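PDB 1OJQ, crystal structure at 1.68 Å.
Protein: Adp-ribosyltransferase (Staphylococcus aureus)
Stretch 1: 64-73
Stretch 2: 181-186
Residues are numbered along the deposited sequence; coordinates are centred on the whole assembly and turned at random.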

ATOM      1  N   GLN A  64       9.687 -13.810 -12.279  1.00  6.91           N
ATOM      2  CA  GLN A  64       8.439 -13.364 -11.665  1.00  5.45           C
ATOM      3  C   GLN A  64       8.388 -11.851 -11.475  1.00  4.97           C
ATOM      4  O   GLN A  64       7.325 -11.267 -11.682  1.00  5.76           O
ATOM      5  CB  GLN A  64       8.272 -14.095 -10.330  1.00  9.18           C
ATOM      6  CG  GLN A  64       7.814 -15.544 -10.606  1.00  7.63           C
ATOM      7  CD  GLN A  64       7.847 -16.373  -9.336  1.00 11.02           C
ATOM      8  OE1 GLN A  64       7.447 -15.881  -8.280  1.00 11.40           O
ATOM      9  NE2 GLN A  64       8.338 -17.606  -9.421  1.00 12.73           N
ATOM     10  N   VAL A  65       9.530 -11.264 -11.105  1.00  6.34           N
ATOM     11  CA  VAL A  65       9.618  -9.802 -10.975  1.00  6.56           C
ATOM     12  C   VAL A  65       9.491  -9.117 -12.330  1.00  5.57           C
ATOM     13  O   VAL A  65       8.711  -8.157 -12.423  1.00  7.12           O
ATOM     14  CB  VAL A  65      10.920  -9.373 -10.267  1.00  5.31           C
ATOM     15  CG1 VAL A  65      11.140  -7.880 -10.422  1.00  4.60           C
ATOM     16  CG2 VAL A  65      10.831  -9.828  -8.807  1.00  8.29           C
ATOM     17  N   ARG A  66      10.209  -9.554 -13.363  1.00  6.38           N
ATOM     18  CA  ARG A  66       9.987  -8.918 -14.672  1.00  6.99           C
ATOM     19  C   ARG A  66       8.523  -8.992 -15.084  1.00  9.11           C
ATOM     20  O   ARG A  66       7.935  -8.042 -15.620  1.00  7.52           O
ATOM     21  CB  ARG A  66      10.875  -9.586 -15.730  1.00  7.96           C
ATOM     22  CG  ARG A  66      12.323  -9.057 -15.646  1.00 10.20           C
ATOM     23  CD  ARG A  66      13.176  -9.661 -16.746  1.00  7.94           C
ATOM     24  NE  ARG A  66      13.423 -11.096 -16.586  1.00  9.97           N
ATOM     25  CZ  ARG A  66      14.463 -11.556 -15.899  1.00  7.97           C
ATOM     26  NH1 ARG A  66      15.313 -10.720 -15.325  1.00  8.71           N
ATOM     27  NH2 ARG A  66      14.635 -12.872 -15.797  1.00  9.84           N
ATOM     28  N   GLN A  67       7.915 -10.162 -14.834  1.00  5.55           N
ATOM     29  CA  GLN A  67       6.514 -10.354 -15.182  1.00  5.58           C
ATOM     30  C   GLN A  67       5.625  -9.385 -14.414  1.00  9.21           C
ATOM     31  O   GLN A  67       4.827  -8.703 -15.066  1.00  8.93           O
ATOM     32  CB  GLN A  67       6.096 -11.812 -14.925  1.00  5.93           C
ATOM     33  CG  GLN A  67       4.617 -12.083 -15.130  1.00  6.09           C
ATOM     34  CD  GLN A  67       4.067 -11.783 -16.493  1.00  8.34           C
ATOM     35  OE1 GLN A  67       3.193 -10.916 -16.670  1.00 16.59           O
ATOM     36  NE2 GLN A  67       4.527 -12.476 -17.515  1.00  4.41           N
ATOM     37  N   LEU A  68       5.729  -9.340 -13.079  1.00  6.21           N
ATOM     38  CA  LEU A  68       4.776  -8.493 -12.318  1.00  5.23           C
ATOM     39  C   LEU A  68       5.006  -7.022 -12.633  1.00  6.41           C
ATOM     40  O   LEU A  68       4.058  -6.242 -12.685  1.00  6.22           O
ATOM     41  CB  LEU A  68       4.876  -8.774 -10.821  1.00  7.34           C
ATOM     42  CG  LEU A  68       3.709  -8.319  -9.937  1.00 12.02           C
ATOM     43  CD1 LEU A  68       2.360  -8.847 -10.419  1.00 10.27           C
ATOM     44  CD2 LEU A  68       3.906  -8.730  -8.482  1.00 12.44           C
ATOM     45  N   ASP A  69       6.266  -6.633 -12.852  1.00  4.00           N
ATOM     46  CA  ASP A  69       6.561  -5.267 -13.244  1.00  1.71           C
ATOM     47  C   ASP A  69       5.825  -4.933 -14.538  1.00  6.02           C
ATOM     48  O   ASP A  69       5.246  -3.860 -14.654  1.00  6.92           O
ATOM     49  CB  ASP A  69       8.048  -5.051 -13.475  1.00  4.50           C
ATOM     50  CG  ASP A  69       8.917  -5.016 -12.234  1.00  8.01           C
ATOM     51  OD1 ASP A  69       8.426  -5.075 -11.077  1.00  8.44           O
ATOM     52  OD2 ASP A  69      10.144  -4.923 -12.455  1.00 12.58           O
ATOM     53  N   SER A  70       5.899  -5.868 -15.488  1.00  6.10           N
ATOM     54  CA  SER A  70       5.232  -5.635 -16.770  1.00  6.93           C
ATOM     55  C   SER A  70       3.721  -5.563 -16.604  1.00  8.44           C
ATOM     56  O   SER A  70       3.068  -4.649 -17.132  1.00  7.99           O
ATOM     57  CB  SER A  70       5.644  -6.744 -17.748  1.00  7.79           C
ATOM     58  OG  SER A  70       4.761  -6.736 -18.850  1.00 12.11           O
ATOM     59  N   THR A  71       3.174  -6.514 -15.831  1.00  2.85           N
ATOM     60  CA  THR A  71       1.730  -6.492 -15.608  1.00  2.74           C
ATOM     61  C   THR A  71       1.231  -5.169 -15.028  1.00  8.21           C
ATOM     62  O   THR A  71       0.245  -4.560 -15.472  1.00  5.09           O
ATOM     63  CB  THR A  71       1.360  -7.660 -14.673  1.00  4.72           C
ATOM     64  OG1 THR A  71       1.714  -8.870 -15.362  1.00  7.76           O
ATOM     65  CG2 THR A  71      -0.128  -7.678 -14.361  1.00  3.17           C
ATOM     66  N   ILE A  72       1.911  -4.692 -13.977  1.00  6.07           N
ATOM     67  CA  ILE A  72       1.462  -3.444 -13.320  1.00  6.03           C
ATOM     68  C   ILE A  72       1.561  -2.272 -14.277  1.00  3.96           C
ATOM     69  O   ILE A  72       0.727  -1.364 -14.274  1.00 10.29           O
ATOM     70  CB  ILE A  72       2.283  -3.250 -12.033  1.00  5.63           C
ATOM     71  CG1 ILE A  72       2.027  -4.352 -10.980  1.00  4.00           C
ATOM     72  CG2 ILE A  72       2.089  -1.872 -11.408  1.00  8.75           C
ATOM     73  CD1 ILE A  72       2.976  -4.305  -9.783  1.00  4.83           C
ATOM     74  N   SER A  73       2.566  -2.256 -15.120  1.00  5.15           N
ATOM     75  CA  SER A  73       2.825  -1.158 -16.059  1.00  6.59           C
ATOM     76  C   SER A  73       1.735  -1.057 -17.112  1.00  6.73           C
ATOM     77  O   SER A  73       1.681  -0.059 -17.829  1.00  7.82           O
ATOM     78  CB  SER A  73       4.197  -1.364 -16.730  1.00  9.33           C
ATOM     79  OG  SER A  73       4.105  -2.316 -17.805  1.00 11.46           O
ATOM     80  N   VAL A 181      -5.434  -2.442  -4.891  1.00  5.98           N
ATOM     81  CA  VAL A 181      -4.630  -1.805  -5.934  1.00  6.62           C
ATOM     82  C   VAL A 181      -3.178  -2.201  -5.696  1.00  7.41           C
ATOM     83  O   VAL A 181      -2.703  -2.011  -4.562  1.00  7.38           O
ATOM     84  CB  VAL A 181      -4.790  -0.275  -5.919  1.00  4.11           C
ATOM     85  CG1 VAL A 181      -3.776   0.418  -6.805  1.00  6.63           C
ATOM     86  CG2 VAL A 181      -6.229   0.044  -6.332  1.00  7.88           C
ATOM     87  N   LEU A 182      -2.500  -2.753  -6.681  1.00  6.22           N
ATOM     88  CA  LEU A 182      -1.102  -3.167  -6.532  1.00  5.26           C
ATOM     89  C   LEU A 182      -0.188  -2.109  -7.124  1.00  4.94           C
ATOM     90  O   LEU A 182      -0.369  -1.776  -8.296  1.00  7.50           O
ATOM     91  CB  LEU A 182      -0.945  -4.532  -7.206  1.00  7.24           C
ATOM     92  CG  LEU A 182       0.346  -5.291  -6.906  1.00 18.59           C
ATOM     93  CD1 LEU A 182       0.471  -5.565  -5.413  1.00 14.47           C
ATOM     94  CD2 LEU A 182       0.393  -6.561  -7.745  1.00  8.77           C
ATOM     95  N   LEU A 183       0.763  -1.566  -6.379  1.00  6.21           N
ATOM     96  CA  LEU A 183       1.699  -0.557  -6.877  1.00  5.60           C
ATOM     97  C   LEU A 183       3.063  -1.145  -7.205  1.00  5.03           C
ATOM     98  O   LEU A 183       3.468  -2.157  -6.620  1.00  6.15           O
ATOM     99  CB  LEU A 183       1.863   0.575  -5.838  1.00  3.59           C
ATOM    100  CG  LEU A 183       0.553   1.197  -5.313  1.00  7.72           C
ATOM    101  CD1 LEU A 183       0.833   2.242  -4.238  1.00  8.63           C
ATOM    102  CD2 LEU A 183      -0.231   1.764  -6.483  1.00 11.18           C
ATOM    103  N   PRO A 184       3.802  -0.539  -8.125  1.00  4.28           N
ATOM    104  CA  PRO A 184       5.116  -1.002  -8.520  1.00  2.60           C
ATOM    105  C   PRO A 184       6.068  -1.148  -7.338  1.00  5.88           C
ATOM    106  O   PRO A 184       5.982  -0.433  -6.340  1.00  7.60           O
ATOM    107  CB  PRO A 184       5.670   0.154  -9.369  1.00  6.63           C
ATOM    108  CG  PRO A 184       4.459   0.827  -9.905  1.00  9.71           C
ATOM    109  CD  PRO A 184       3.382   0.659  -8.874  1.00  5.16           C
ATOM    110  N   ARG A 185       6.997  -2.073  -7.514  1.00  6.21           N
ATOM    111  CA  ARG A 185       8.103  -2.172  -6.567  1.00  3.07           C
ATOM    112  C   ARG A 185       8.865  -0.852  -6.580  1.00  7.29           C
ATOM    113  O   ARG A 185       8.967  -0.172  -7.594  1.00  8.25           O
ATOM    114  CB  ARG A 185       9.004  -3.354  -6.885  1.00  4.63           C
ATOM    115  CG  ARG A 185       9.726  -3.259  -8.239  1.00  5.91           C
ATOM    116  CD  ARG A 185      10.389  -4.609  -8.509  1.00  7.86           C
ATOM    117  NE  ARG A 185      11.138  -4.627  -9.756  1.00  6.47           N
ATOM    118  CZ  ARG A 185      12.445  -4.427  -9.830  1.00  7.03           C
ATOM    119  NH1 ARG A 185      13.135  -4.190  -8.713  1.00  8.92           N
ATOM    120  NH2 ARG A 185      13.068  -4.458 -10.998  1.00 12.06           N
ATOM    121  N   GLY A 186       9.393  -0.476  -5.414  1.00  6.44           N
ATOM    122  CA  GLY A 186      10.194   0.738  -5.351  1.00  9.07           C
ATOM    123  C   GLY A 186       9.332   1.988  -5.238  1.00 12.40           C
ATOM    124  O   GLY A 186       9.760   3.103  -5.555  1.00 11.04           O
TER
HETATM  125  O   HOH W   1       6.991  -2.752 -10.596  1.00  8.66           O

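Stretch 1 is helical, its turns held by backbone hydrogen bonds such as Asp69 N to Val65 O (2.9 Å) and Ile72 N to Leu68 O (2.9 Å). Stretch 2 starts as a strand, residues 181-183, and continues as loop. The helix and strand axes approach to 9.2 Å, and their N-to-C directions differ by 120°. The nearest pair of CA atoms across the stretches is Ile72 CA and Pro184 CA, 6.5 Å apart. About 322 Å² of surface is buried between the stretches.

Val181 does not reach the helix. Leu182 points toward it. Leu182 CD2 lies 4.0 Å from Leu68 CD1 and 4.0 Å from Ile72 CD1, so one methyl meets residues from successive helical turns. These are apolar contacts between buried side chains.

Leu183 points away, as expected from strand alternation. Its backbone still takes part: Leu183 O is 3.9 Å from Ile72 CD1. Pro184 follows with an apolar contact, its ring CD 3.8 Å from Ile72 CG2. Ile72 thus packs against three consecutive residues and has the largest covered area of either stretch.

Arg185 changes the chemistry from apolar to charged. Its CA-to-CB bond points sideways, but the extended side chain brings the guanidinium to Asp69. A salt bridge forms, with Arg185 NE donating to Asp69 OD2 at 2.9 Å and an angle of 163°. The bonds from Arg185 NE to Asp69 OD1 (3.0 Å) and from Arg185 NH2 to Asp69 OD2 (3.3 Å) are weak. The carboxylate sits at the guanidinium edge, where the N-H groups point. Val65 covers one face, with CG1 3.3 Å from Arg185 NE. Water 1 adds a bridge, donating to Asp69 OD1 (2.8 Å) and accepting from Arg185 N (3.2 Å).

Gly186 makes no contact with the helix. Its backbone angles, 82/22, by themselves call for glycine.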